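Local atomic coordinates of manganese lipoxygenase (Gaeumannomyces graminis, PDB entry 5FX8), a protein that oxygenates linoleic and alpha-linolenic acids at a catalytic manganese centre to 11S- and 13R-hydroperoxy fatty acids, the 11S product being converted onward to the 13R. Residues N172-K177 against V291-I296; P297-E302 against G445-R450; G367-G372 against L467-W472; Y373-L378 against G382-D387. All blocks are in the same frame, centred on the assembly; numbering follows the deposited sequence.

Interaction 1: N172-K177 against V291-I296; sequences NPYVLK and VLFHTI. With MN (manganese (II) ion), chain I.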
loop_
_atom_site.group_PDB
_atom_site.type_symbol
_atom_site.label_atom_id
_atom_site.label_comp_id
_atom_site.label_asym_id
_atom_site.label_seq_id
_atom_site.Cartn_x
_atom_site.Cartn_y
_atom_site.Cartn_z
ATOM N N ASN A 172 15.084 -1.909 0.537
ATOM C CA ASN A 172 15.278 -0.606 -0.092
ATOM C C ASN A 172 16.473 -0.740 -1.003
ATOM O O ASN A 172 17.608 -0.491 -0.593
ATOM C CB ASN A 172 15.512 0.522 0.905
ATOM C CG ASN A 172 15.877 1.838 0.205
ATOM O OD1 ASN A 172 15.810 1.933 -1.031
ATOM N ND2 ASN A 172 16.247 2.854 0.983
ATOM N N PRO A 173 16.251 -1.098 -2.258
ATOM C CA PRO A 173 17.355 -1.343 -3.190
ATOM C C PRO A 173 17.700 -0.164 -4.079
ATOM O O PRO A 173 18.481 -0.317 -5.019
ATOM C CB PRO A 173 16.788 -2.485 -4.035
ATOM C CG PRO A 173 15.334 -2.123 -4.113
ATOM C CD PRO A 173 14.974 -1.623 -2.755
ATOM N N TYR A 174 17.114 0.983 -3.824
ATOM C CA TYR A 174 17.206 2.100 -4.726
ATOM C C TYR A 174 18.280 3.099 -4.341
ATOM O O TYR A 174 18.381 4.133 -4.995
ATOM C CB TYR A 174 15.854 2.773 -4.800
ATOM C CG TYR A 174 14.874 1.989 -5.591
ATOM C CD1 TYR A 174 15.042 1.833 -6.953
ATOM C CD2 TYR A 174 13.781 1.409 -5.000
ATOM C CE1 TYR A 174 14.180 1.158 -7.665
ATOM C CE2 TYR A 174 12.898 0.721 -5.734
ATOM C CZ TYR A 174 13.115 0.615 -7.064
ATOM O OH TYR A 174 12.254 -0.069 -7.833
ATOM N N VAL A 175 19.097 2.821 -3.319
ATOM C CA VAL A 175 20.047 3.819 -2.842
ATOM C C VAL A 175 21.469 3.305 -3.035
ATOM O O VAL A 175 22.368 4.072 -3.373
ATOM C CB VAL A 175 19.757 4.260 -1.377
ATOM C CG1 VAL A 175 19.923 3.184 -0.371
ATOM C CG2 VAL A 175 20.638 5.398 -0.971
ATOM N N LEU A 176 21.671 2.004 -2.916
ATOM C CA LEU A 176 23.021 1.456 -2.957
ATOM C C LEU A 176 23.694 1.680 -4.313
ATOM O O LEU A 176 23.055 1.652 -5.362
ATOM C CB LEU A 176 22.969 -0.034 -2.639
ATOM C CG LEU A 176 24.309 -0.747 -2.560
ATOM C CD1 LEU A 176 24.980 -0.416 -1.222
ATOM C CD2 LEU A 176 24.137 -2.235 -2.798
ATOM N N LYS A 177 25.003 1.877 -4.295
ATOM C CA LYS A 177 25.718 2.156 -5.526
ATOM C C LYS A 177 27.151 1.682 -5.361
ATOM O O LYS A 177 27.756 1.914 -4.318
ATOM C CB LYS A 177 25.644 3.647 -5.848
ATOM C CG LYS A 177 26.895 4.209 -6.410
ATOM C CD LYS A 177 27.195 5.583 -5.814
ATOM C CE LYS A 177 28.628 6.039 -6.105
ATOM N NZ LYS A 177 28.885 7.364 -5.473
ATOM N N VAL A 291 7.818 9.408 -3.200
ATOM C CA VAL A 291 6.951 10.452 -3.723
ATOM C C VAL A 291 7.100 10.544 -5.233
ATOM O O VAL A 291 6.115 10.710 -5.964
ATOM C CB VAL A 291 7.274 11.778 -3.022
ATOM C CG1 VAL A 291 6.457 12.915 -3.576
ATOM C CG2 VAL A 291 6.998 11.618 -1.587
ATOM N N LEU A 292 8.326 10.355 -5.722
ATOM C CA LEU A 292 8.587 10.371 -7.153
ATOM C C LEU A 292 7.965 9.165 -7.857
ATOM O O LEU A 292 7.497 9.282 -8.997
ATOM C CB LEU A 292 10.095 10.457 -7.384
ATOM C CG LEU A 292 10.800 11.756 -6.974
ATOM C CD1 LEU A 292 12.271 11.664 -7.189
ATOM C CD2 LEU A 292 10.320 12.797 -7.857
ATOM N N PHE A 293 7.923 8.005 -7.200
ATOM C CA PHE A 293 7.144 6.901 -7.749
ATOM C C PHE A 293 5.680 7.274 -7.857
ATOM O O PHE A 293 4.955 6.655 -8.627
ATOM C CB PHE A 293 7.236 5.621 -6.906
ATOM C CG PHE A 293 8.613 5.010 -6.812
ATOM C CD1 PHE A 293 9.715 5.618 -7.359
ATOM C CD2 PHE A 293 8.803 3.814 -6.148
ATOM C CE1 PHE A 293 10.964 5.052 -7.246
ATOM C CE2 PHE A 293 10.065 3.242 -6.048
ATOM C CZ PHE A 293 11.128 3.868 -6.589
ATOM N N HIS A 294 5.211 8.252 -7.086
ATOM C CA HIS A 294 3.847 8.716 -7.317
ATOM C C HIS A 294 3.773 9.756 -8.437
ATOM O O HIS A 294 2.920 9.655 -9.314
ATOM C CB HIS A 294 3.250 9.277 -6.024
ATOM C CG HIS A 294 2.749 8.238 -5.069
ATOM N ND1 HIS A 294 1.531 7.622 -5.217
ATOM C CD2 HIS A 294 3.302 7.711 -3.954
ATOM C CE1 HIS A 294 1.350 6.761 -4.235
ATOM N NE2 HIS A 294 2.412 6.795 -3.452
ATOM N N THR A 295 4.671 10.734 -8.462
ATOM C CA THR A 295 4.493 11.897 -9.313
ATOM C C THR A 295 4.987 11.717 -10.747
ATOM O O THR A 295 4.479 12.400 -11.633
ATOM C CB THR A 295 5.150 13.146 -8.688
ATOM O OG1 THR A 295 6.538 12.924 -8.394
ATOM C CG2 THR A 295 4.463 13.501 -7.439
ATOM N N ILE A 296 5.915 10.812 -11.031
ATOM C CA ILE A 296 6.285 10.588 -12.436
ATOM C C ILE A 296 5.173 9.869 -13.211
ATOM O O ILE A 296 4.853 10.269 -14.347
ATOM C CB ILE A 296 7.620 9.826 -12.542
ATOM C CG1 ILE A 296 8.653 10.489 -11.662
ATOM C CG2 ILE A 296 8.122 9.836 -13.950
ATOM C CD1 ILE A 296 8.829 11.871 -11.992
HETATM MN MN MN I . 2.854 5.622 -1.732
HETATM O O HOH W 1 2.551 7.360 -0.060
#
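Tyr174, in the loop 172-177, faces Phe293 on the helical segment 291-296 across a wide backbone gap, their CA atoms 11.6 Å apart, so that two long aromatic side chains alone span the distance. The rings form a T-shaped (edge-to-face) pair: centroids lie 5.2 Å apart and the planes meet at 78°. Phe293 supplies the edge. Its CZ stands above the tyrosine ring, displaced from the middle toward the rim, and comes to 3.7 Å from Tyr174 CE2, with Phe293 CE2 close behind. The other face of the tyrosine is covered by its own neighbour, Pro173, through CG, so the ring is clasped between proline and phenylalanine. The turn under it is fixed as well: Asn172 OD1 accepts a hydrogen bond from Tyr174 N at 3.2 Å, closing an Asx turn, while Asn172 ND2 is held by Asp282. In Phe293, CG lies opposite the carbonyl carbon (chi1 -64°), which carries the ring off the helix toward the loop. Met481 of helix 460-481 touches both side chains. The next residue along the helix, His294, binds the manganese through NE2 at 2.1 Å; a water and His290, His478, Asn482 and the C-terminal Val618 complete the site. Phe293 packs beside the ligands His290 and His478, which places the aromatic pair in the second shell of the three-histidine, Asn and C-terminal carboxylate metal centre of manganese lipoxygenases.

Interaction 2: P297-E302 against G445-R450; sequences PEIVHE and GPAQVR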
loop_
_atom_site.group_PDB
_atom_site.type_symbol
_atom_site.label_atom_id
_atom_site.label_comp_id
_atom_site.label_asym_id
_atom_site.label_seq_id
_atom_site.Cartn_x
_atom_site.Cartn_y
_atom_site.Cartn_z
ATOM N N PRO A 297 4.551 8.812 -12.668
ATOM C CA PRO A 297 3.364 8.276 -13.343
ATOM C C PRO A 297 2.269 9.305 -13.522
ATOM O O PRO A 297 1.694 9.371 -14.608
ATOM C CB PRO A 297 2.918 7.129 -12.429
ATOM C CG PRO A 297 4.097 6.727 -11.749
ATOM C CD PRO A 297 4.958 7.931 -11.570
ATOM N N GLU A 298 1.960 10.099 -12.495
ATOM C CA GLU A 298 0.887 11.076 -12.613
ATOM C C GLU A 298 1.107 11.978 -13.812
ATOM O O GLU A 298 0.172 12.245 -14.563
ATOM C CB GLU A 298 0.775 11.929 -11.342
ATOM C CG GLU A 298 -0.015 11.371 -10.188
ATOM C CD GLU A 298 0.346 12.041 -8.851
ATOM O OE1 GLU A 298 0.673 13.240 -8.810
ATOM O OE2 GLU A 298 0.335 11.355 -7.818
ATOM N N ILE A 299 2.337 12.482 -13.989
ATOM C CA ILE A 299 2.586 13.437 -15.063
ATOM C C ILE A 299 2.505 12.749 -16.415
ATOM O O ILE A 299 2.009 13.333 -17.383
ATOM C CB ILE A 299 3.922 14.190 -14.847
ATOM C CG1 ILE A 299 4.031 15.415 -15.748
ATOM C CG2 ILE A 299 5.145 13.337 -15.084
ATOM C CD1 ILE A 299 2.856 16.286 -15.731
ATOM N N VAL A 300 2.944 11.489 -16.500
ATOM C CA VAL A 300 2.812 10.739 -17.756
ATOM C C VAL A 300 1.350 10.498 -18.086
ATOM O O VAL A 300 0.924 10.621 -19.237
ATOM C CB VAL A 300 3.595 9.409 -17.681
ATOM C CG1 VAL A 300 3.300 8.537 -18.925
ATOM C CG2 VAL A 300 5.076 9.680 -17.519
ATOM N N HIS A 301 0.561 10.154 -17.088
ATOM C CA HIS A 301 -0.857 10.012 -17.320
ATOM C C HIS A 301 -1.529 11.350 -17.624
ATOM O O HIS A 301 -2.513 11.371 -18.352
ATOM C CB HIS A 301 -1.493 9.337 -16.120
ATOM C CG HIS A 301 -2.974 9.227 -16.207
ATOM N ND1 HIS A 301 -3.818 10.273 -15.904
ATOM C CD2 HIS A 301 -3.768 8.193 -16.546
ATOM C CE1 HIS A 301 -5.069 9.890 -16.056
ATOM N NE2 HIS A 301 -5.065 8.634 -16.458
ATOM N N GLU A 302 -1.050 12.467 -17.084
ATOM C CA GLU A 302 -1.654 13.756 -17.414
ATOM C C GLU A 302 -1.466 14.068 -18.883
ATOM O O GLU A 302 -2.408 14.462 -19.598
ATOM C CB GLU A 302 -1.023 14.875 -16.582
ATOM C CG GLU A 302 -1.446 14.896 -15.170
ATOM C CD GLU A 302 -0.711 15.903 -14.331
ATOM O OE1 GLU A 302 -0.760 17.123 -14.593
ATOM O OE2 GLU A 302 -0.085 15.461 -13.373
ATOM N N GLY A 445 7.076 18.176 -24.009
ATOM C CA GLY A 445 6.958 19.608 -24.086
ATOM C C GLY A 445 6.236 20.241 -22.922
ATOM O O GLY A 445 6.835 20.555 -21.899
ATOM N N PRO A 446 4.932 20.461 -23.067
ATOM C CA PRO A 446 4.190 21.196 -22.030
ATOM C C PRO A 446 4.171 20.508 -20.683
ATOM O O PRO A 446 4.300 21.180 -19.659
ATOM C CB PRO A 446 2.773 21.290 -22.600
ATOM C CG PRO A 446 2.888 20.995 -23.991
ATOM C CD PRO A 446 4.112 20.192 -24.248
ATOM N N ALA A 447 3.986 19.192 -20.653
ATOM C CA ALA A 447 3.963 18.476 -19.391
ATOM C C ALA A 447 5.312 18.499 -18.689
ATOM O O ALA A 447 5.355 18.314 -17.468
ATOM C CB ALA A 447 3.520 17.035 -19.617
ATOM N N GLN A 448 6.399 18.703 -19.440
ATOM C CA GLN A 448 7.762 18.806 -18.917
ATOM C C GLN A 448 8.213 17.536 -18.223
ATOM O O GLN A 448 8.833 17.593 -17.168
ATOM C CB GLN A 448 7.927 19.988 -17.963
ATOM C CG GLN A 448 7.742 21.360 -18.582
ATOM C CD GLN A 448 7.905 22.503 -17.577
ATOM O OE1 GLN A 448 8.171 22.296 -16.386
ATOM N NE2 GLN A 448 7.730 23.717 -18.058
ATOM N N VAL A 449 7.914 16.393 -18.809
ATOM C CA VAL A 449 8.405 15.114 -18.309
ATOM C C VAL A 449 9.887 14.962 -18.637
ATOM O O VAL A 449 10.319 15.219 -19.763
ATOM C CB VAL A 449 7.586 13.964 -18.913
ATOM C CG1 VAL A 449 8.093 12.651 -18.410
ATOM C CG2 VAL A 449 6.098 14.123 -18.600
ATOM N N ARG A 450 10.672 14.537 -17.657
ATOM C CA ARG A 450 12.096 14.270 -17.832
ATOM C C ARG A 450 12.368 12.875 -18.373
ATOM O O ARG A 450 11.815 11.889 -17.885
ATOM C CB ARG A 450 12.847 14.402 -16.507
ATOM C CG ARG A 450 13.436 15.744 -16.284
ATOM C CD ARG A 450 14.327 15.779 -15.090
ATOM N NE ARG A 450 14.240 17.092 -14.469
ATOM C CZ ARG A 450 14.522 17.303 -13.203
ATOM N NH1 ARG A 450 14.899 16.284 -12.453
ATOM N NH2 ARG A 450 14.419 18.517 -12.683
#
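Ile299 meets both Ala447 and Val449, and the side-chain contacts are all apolar. Its CG2 methyl lies 3.7 Å from Val449 CG2, and its CG1 reaches the same valine methyl almost as closely; the two side chains run past each other in opposite directions. CD1, at the far end of the isoleucine, has Ala447 CB as its side-chain neighbour at 4.0 Å and also lies near the Ala447 carbonyl. The first torsion (chi1 -166°) puts CG1 opposite the backbone N and sends the longer branch outward, chi2 of 49° bends CD1 toward Ala447, and CG2 takes the place between N and the carbonyl carbon. Val300 adds a looser touch, its CG2 standing 4.3 Å from Val449 CG1, the other branch of that valine. All four residues are buried.

These groups join the helix 268-305, whose preceding turn carries metal ligand His294, to the loop that leaves helix 434-444 and leads to helix 460-481. In this lipoxygenase helix 268-305 carries the manganese ligands His290 and His294, helix 460-481 carries His478, and Asn482 follows directly after it.

Apolar atoms also meet the backbone, for Ile299 CG1 packs against the carbonyl of Ala447, 3.6 Å from its O.

The polar bonds lie within each side or run to other parts of the chain. On the helix, Glu302 N bonds to Glu298 O at 2.8 Å, Glu298 makes a salt bridge with Arg329, and Val300 O accepts from Trp439. On the loop, Val449 is tied by backbone bonding to Ala443, and Arg450 makes a cation-pi contact with Tyr362.

Interaction 3: G367-G372 against L467-W472; sequences GGFQAG and LTHVAW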
loop_
_atom_site.group_PDB
_atom_site.type_symbol
_atom_site.label_atom_id
_atom_site.label_comp_id
_atom_site.label_asym_id
_atom_site.label_seq_id
_atom_site.Cartn_x
_atom_site.Cartn_y
_atom_site.Cartn_z
ATOM N N GLY A 367 14.675 11.513 -10.906
ATOM C CA GLY A 367 13.332 11.312 -11.384
ATOM C C GLY A 367 13.174 11.269 -12.880
ATOM O O GLY A 367 12.071 11.476 -13.371
ATOM N N GLY A 368 14.230 10.979 -13.630
ATOM C CA GLY A 368 14.061 10.741 -15.054
ATOM C C GLY A 368 13.250 9.484 -15.325
ATOM O O GLY A 368 13.351 8.488 -14.617
ATOM N N PHE A 369 12.445 9.519 -16.377
ATOM C CA PHE A 369 11.593 8.366 -16.665
ATOM C C PHE A 369 12.414 7.184 -17.190
ATOM O O PHE A 369 12.456 6.126 -16.567
ATOM C CB PHE A 369 10.485 8.772 -17.633
ATOM C CG PHE A 369 9.471 7.712 -17.886
ATOM C CD1 PHE A 369 8.395 7.538 -17.035
ATOM C CD2 PHE A 369 9.568 6.899 -19.008
ATOM C CE1 PHE A 369 7.439 6.563 -17.301
ATOM C CE2 PHE A 369 8.644 5.933 -19.257
ATOM C CZ PHE A 369 7.569 5.762 -18.405
ATOM N N GLN A 370 13.102 7.348 -18.317
ATOM C CA GLN A 370 13.905 6.234 -18.818
ATOM C C GLN A 370 15.054 5.888 -17.873
ATOM O O GLN A 370 15.434 4.718 -17.762
ATOM C CB GLN A 370 14.404 6.549 -20.222
ATOM C CG GLN A 370 13.269 6.511 -21.253
ATOM C CD GLN A 370 13.670 7.023 -22.615
ATOM O OE1 GLN A 370 14.190 8.114 -22.755
ATOM N NE2 GLN A 370 13.449 6.213 -23.622
ATOM N N ALA A 371 15.574 6.894 -17.161
ATOM C CA ALA A 371 16.577 6.719 -16.111
ATOM C C ALA A 371 16.152 5.700 -15.072
ATOM O O ALA A 371 17.004 5.061 -14.437
ATOM C CB ALA A 371 16.833 8.057 -15.431
ATOM N N GLY A 372 14.852 5.552 -14.868
ATOM C CA GLY A 372 14.332 4.650 -13.885
ATOM C C GLY A 372 14.013 3.266 -14.367
ATOM O O GLY A 372 13.569 2.458 -13.557
ATOM N N LEU A 467 4.832 1.441 -21.334
ATOM C CA LEU A 467 3.730 0.772 -20.654
ATOM C C LEU A 467 4.221 -0.236 -19.615
ATOM O O LEU A 467 3.621 -0.375 -18.539
ATOM C CB LEU A 467 2.826 0.106 -21.681
ATOM C CG LEU A 467 2.285 1.017 -22.780
ATOM C CD1 LEU A 467 1.330 0.302 -23.705
ATOM C CD2 LEU A 467 1.606 2.237 -22.172
ATOM N N THR A 468 5.321 -0.929 -19.902
ATOM C CA THR A 468 5.908 -1.823 -18.916
ATOM C C THR A 468 6.396 -1.061 -17.694
ATOM O O THR A 468 6.169 -1.481 -16.556
ATOM C CB THR A 468 7.045 -2.600 -19.546
ATOM O OG1 THR A 468 6.568 -3.171 -20.750
ATOM C CG2 THR A 468 7.471 -3.707 -18.658
ATOM N N HIS A 469 7.061 0.056 -17.908
ATOM C CA HIS A 469 7.591 0.798 -16.787
ATOM C C HIS A 469 6.472 1.397 -15.943
ATOM O O HIS A 469 6.588 1.463 -14.716
ATOM C CB HIS A 469 8.540 1.864 -17.304
ATOM C CG HIS A 469 9.307 2.534 -16.228
ATOM N ND1 HIS A 469 10.128 1.848 -15.368
ATOM C CD2 HIS A 469 9.353 3.826 -15.846
ATOM C CE1 HIS A 469 10.658 2.693 -14.506
ATOM N NE2 HIS A 469 10.204 3.900 -14.777
ATOM N N VAL A 470 5.371 1.819 -16.564
ATOM C CA VAL A 470 4.291 2.339 -15.741
ATOM C C VAL A 470 3.674 1.222 -14.917
ATOM O O VAL A 470 3.526 1.349 -13.697
ATOM C CB VAL A 470 3.228 3.073 -16.567
ATOM C CG1 VAL A 470 2.129 3.462 -15.630
ATOM C CG2 VAL A 470 3.798 4.299 -17.191
ATOM N N ALA A 471 3.329 0.100 -15.556
ATOM C CA ALA A 471 2.755 -0.984 -14.774
ATOM C C ALA A 471 3.714 -1.432 -13.679
ATOM O O ALA A 471 3.280 -1.801 -12.590
ATOM C CB ALA A 471 2.349 -2.151 -15.675
ATOM N N TRP A 472 5.022 -1.366 -13.939
ATOM C CA TRP A 472 6.010 -1.844 -12.988
ATOM C C TRP A 472 6.094 -0.909 -11.786
ATOM O O TRP A 472 6.220 -1.361 -10.648
ATOM C CB TRP A 472 7.375 -2.011 -13.687
ATOM C CG TRP A 472 8.511 -1.871 -12.740
ATOM C CD1 TRP A 472 9.356 -0.810 -12.635
ATOM C CD2 TRP A 472 8.872 -2.775 -11.684
ATOM N NE1 TRP A 472 10.220 -1.000 -11.598
ATOM C CE2 TRP A 472 9.940 -2.197 -10.993
ATOM C CE3 TRP A 472 8.384 -4.007 -11.253
ATOM C CZ2 TRP A 472 10.532 -2.810 -9.914
ATOM C CZ3 TRP A 472 8.976 -4.604 -10.179
ATOM C CH2 TRP A 472 10.025 -4.011 -9.518
HETATM O O HOH W 2 11.324 6.273 -13.303
#
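One face of the Phe369 ring receives the edge of His469: CD2 of the imidazole stands 3.6 Å above the ring plane, shifted toward the rim on the side of CE1 and CZ. The centroids are 4.9 Å apart and the planes stand at 89°, a T-shaped (edge-to-face) pair with nearly perpendicular planes, its contact point off centre. At the edge of Phe369, near its plane, Val470 CG2 approaches CZ at 4.2 Å. Both rings are carried across by chi1 torsions near 180°, with CG opposite the backbone N in each (-174° in Phe369, -171° in His469).

The histidine edge has a second use. Water 2 lies in the imidazole plane, 3.0 Å from His469 NE2, and donates to Gly368 O at 3.3 Å, thereby bridging helix and loop. Obliquely to that ring, the carbonyl O of Gly372 comes to 3.1 Å from His469 CE1. Within the loop, Gly372 N bonds to Phe369 O at 3.0 Å, part of the short 3-10 turn that brings the Gly372 carbonyl up to the imidazole.

Further edge-to-face rings extend the cluster, Tyr373 with His469 and Phe452 with Phe369. The loop 367-372, which links helix 351-363 to helix 374-380, is thus packed on one flank of helix 460-481; other residues of the same helical segment, among them Leu467 and Ala471, turn to helices 396-420 and 313-321.

Interaction 4: Y373-L378 against G382-D387; sequences YLEKDL and GLIGED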
loop_
_atom_site.group_PDB
_atom_site.type_symbol
_atom_site.label_atom_id
_atom_site.label_comp_id
_atom_site.label_asym_id
_atom_site.label_seq_id
_atom_site.Cartn_x
_atom_site.Cartn_y
_atom_site.Cartn_z
ATOM N N TYR A 373 14.194 2.948 -15.650
ATOM C CA TYR A 373 13.963 1.583 -16.092
ATOM C C TYR A 373 14.857 0.680 -15.277
ATOM O O TYR A 373 15.952 1.079 -14.903
ATOM C CB TYR A 373 14.277 1.432 -17.567
ATOM C CG TYR A 373 13.358 2.116 -18.537
ATOM C CD1 TYR A 373 12.199 2.730 -18.117
ATOM C CD2 TYR A 373 13.662 2.147 -19.886
ATOM C CE1 TYR A 373 11.366 3.347 -19.014
ATOM C CE2 TYR A 373 12.825 2.763 -20.791
ATOM C CZ TYR A 373 11.680 3.360 -20.344
ATOM O OH TYR A 373 10.837 3.976 -21.225
ATOM N N LEU A 374 14.387 -0.527 -14.981
ATOM C CA LEU A 374 15.063 -1.389 -14.012
ATOM C C LEU A 374 16.554 -1.542 -14.290
ATOM O O LEU A 374 17.395 -1.201 -13.456
ATOM C CB LEU A 374 14.420 -2.764 -13.998
ATOM C CG LEU A 374 15.006 -3.664 -12.915
ATOM C CD1 LEU A 374 14.486 -3.235 -11.577
ATOM C CD2 LEU A 374 14.671 -5.092 -13.202
ATOM N N GLU A 375 16.902 -2.092 -15.441
ATOM C CA GLU A 375 18.303 -2.374 -15.696
ATOM C C GLU A 375 19.092 -1.109 -15.963
ATOM O O GLU A 375 20.267 -1.036 -15.612
ATOM C CB GLU A 375 18.440 -3.352 -16.847
ATOM C CG GLU A 375 17.910 -4.712 -16.499
ATOM C CD GLU A 375 18.392 -5.790 -17.428
ATOM O OE1 GLU A 375 18.896 -5.456 -18.526
ATOM O OE2 GLU A 375 18.279 -6.979 -17.045
ATOM N N LYS A 376 18.478 -0.103 -16.566
ATOM C CA LYS A 376 19.194 1.142 -16.762
ATOM C C LYS A 376 19.585 1.762 -15.421
ATOM O O LYS A 376 20.727 2.200 -15.238
ATOM C CB LYS A 376 18.329 2.069 -17.606
ATOM C CG LYS A 376 18.908 3.421 -17.831
ATOM C CD LYS A 376 20.271 3.365 -18.504
ATOM C CE LYS A 376 20.930 4.755 -18.583
ATOM N NZ LYS A 376 22.210 4.751 -19.366
ATOM N N ASP A 377 18.665 1.756 -14.454
ATOM C CA ASP A 377 18.969 2.251 -13.120
ATOM C C ASP A 377 20.056 1.426 -12.451
ATOM O O ASP A 377 21.057 1.968 -11.967
ATOM C CB ASP A 377 17.706 2.243 -12.283
ATOM C CG ASP A 377 17.967 2.575 -10.850
ATOM O OD1 ASP A 377 18.670 3.570 -10.591
ATOM O OD2 ASP A 377 17.480 1.852 -9.966
ATOM N N LEU A 378 19.870 0.103 -12.390
ATOM C CA LEU A 378 20.832 -0.715 -11.659
ATOM C C LEU A 378 22.190 -0.695 -12.324
ATOM O O LEU A 378 23.211 -0.786 -11.648
ATOM C CB LEU A 378 20.335 -2.150 -11.534
ATOM C CG LEU A 378 19.043 -2.356 -10.759
ATOM C CD1 LEU A 378 18.530 -3.785 -10.864
ATOM C CD2 LEU A 378 19.222 -1.944 -9.316
ATOM N N GLY A 382 25.895 0.388 -11.067
ATOM C CA GLY A 382 26.913 -0.640 -11.011
ATOM C C GLY A 382 26.536 -1.933 -10.318
ATOM O O GLY A 382 27.413 -2.618 -9.818
ATOM N N LEU A 383 25.264 -2.312 -10.308
ATOM C CA LEU A 383 24.813 -3.486 -9.575
ATOM C C LEU A 383 24.484 -4.708 -10.440
ATOM O O LEU A 383 24.051 -5.717 -9.888
ATOM C CB LEU A 383 23.588 -3.120 -8.740
ATOM C CG LEU A 383 23.750 -1.922 -7.806
ATOM C CD1 LEU A 383 22.551 -1.727 -6.978
ATOM C CD2 LEU A 383 24.900 -2.107 -6.889
ATOM N N ILE A 384 24.675 -4.663 -11.764
ATOM C CA ILE A 384 24.343 -5.774 -12.656
ATOM C C ILE A 384 25.601 -6.272 -13.350
ATOM O O ILE A 384 26.327 -5.482 -13.955
ATOM C CB ILE A 384 23.315 -5.364 -13.718
ATOM C CG1 ILE A 384 21.982 -5.023 -13.074
ATOM C CG2 ILE A 384 23.195 -6.463 -14.775
ATOM C CD1 ILE A 384 20.923 -4.682 -14.041
ATOM N N GLY A 385 25.834 -7.589 -13.301
ATOM C CA GLY A 385 26.997 -8.209 -13.931
ATOM C C GLY A 385 28.343 -7.885 -13.287
ATOM O O GLY A 385 28.440 -7.472 -12.154
ATOM N N GLU A 386 29.403 -8.099 -14.050
ATOM C CA GLU A 386 30.740 -7.831 -13.540
ATOM C C GLU A 386 31.150 -6.454 -14.038
ATOM O O GLU A 386 31.699 -6.293 -15.122
ATOM C CB GLU A 386 31.707 -8.936 -13.935
ATOM C CG GLU A 386 31.486 -10.211 -13.106
ATOM C CD GLU A 386 32.409 -11.368 -13.478
ATOM O OE1 GLU A 386 33.484 -11.116 -14.053
ATOM O OE2 GLU A 386 32.057 -12.536 -13.204
ATOM N N ASP A 387 30.864 -5.444 -13.217
ATOM C CA ASP A 387 30.928 -4.032 -13.594
ATOM C C ASP A 387 32.094 -3.398 -12.852
ATOM O O ASP A 387 31.963 -2.997 -11.691
ATOM C CB ASP A 387 29.616 -3.328 -13.262
ATOM C CG ASP A 387 29.461 -1.998 -13.975
ATOM O OD1 ASP A 387 30.440 -1.223 -14.035
ATOM O OD2 ASP A 387 28.350 -1.722 -14.470
#
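Ile384 crosses Leu378 and Glu375 at about a right angle, laying its CD1 methyl against the side of the helix they share. The methyl sits 3.6 Å from Leu378 CB and 3.9 Å from Glu375 CG, touching the aliphatic part of the glutamate; the carboxylate has its own partner, OE2 bonding to Tyr398 OH. In Ile384 the CG1 branch lies opposite the carbonyl carbon (chi1 -65°) and continues extended, so its tip reaches the helix. Leu383 also meets Leu378 at about a right angle, but at the end of the side chain: Leu378 CD2 to Leu383 CD1 is 4.1 Å. Phe395 touches both leucines, and Tyr398 of helix 396-420 packs on Leu378 and Ile384. From a zonadhesin chain, Leu235 packs on Glu375 and Gly234 on Ile384, so the foreign protein borders this corner.

In the backbone, Leu383 N donates to Leu378 O at 2.9 Å with an N-H...O angle of 174°. Gly382 has positive phi (74°), turning the chain back after the last helical turn. The glycine, the backward bonding and the apolar contact beyond it are those of a Schellman motif closing the C-terminal end of helix 374-380.

Overall arrangement
Interaction 1 is the one that holds a metal ligand, and it continues directly into interaction 2 along helix 268-305, their centres 18 Å apart. Interaction 3 touches all three others: its centre is 11 Å from that of interaction 1, where Ile296 CG2 meets Phe369 CD1 at 3.9 Å, and 12 Å from interaction 2, where Arg450 O and Phe369 N, 2.9 Å apart, probably share a hydrogen bond. The segment 373-378 of interaction 4 follows 367-372 immediately, and Ala371 O packs 3.6 Å from Asp377 CB. Interaction 4 also touches interaction 1, through Leu383 and Asp377, but lies away from the manganese and stays about 9 Å, nearest atoms, from interaction 2.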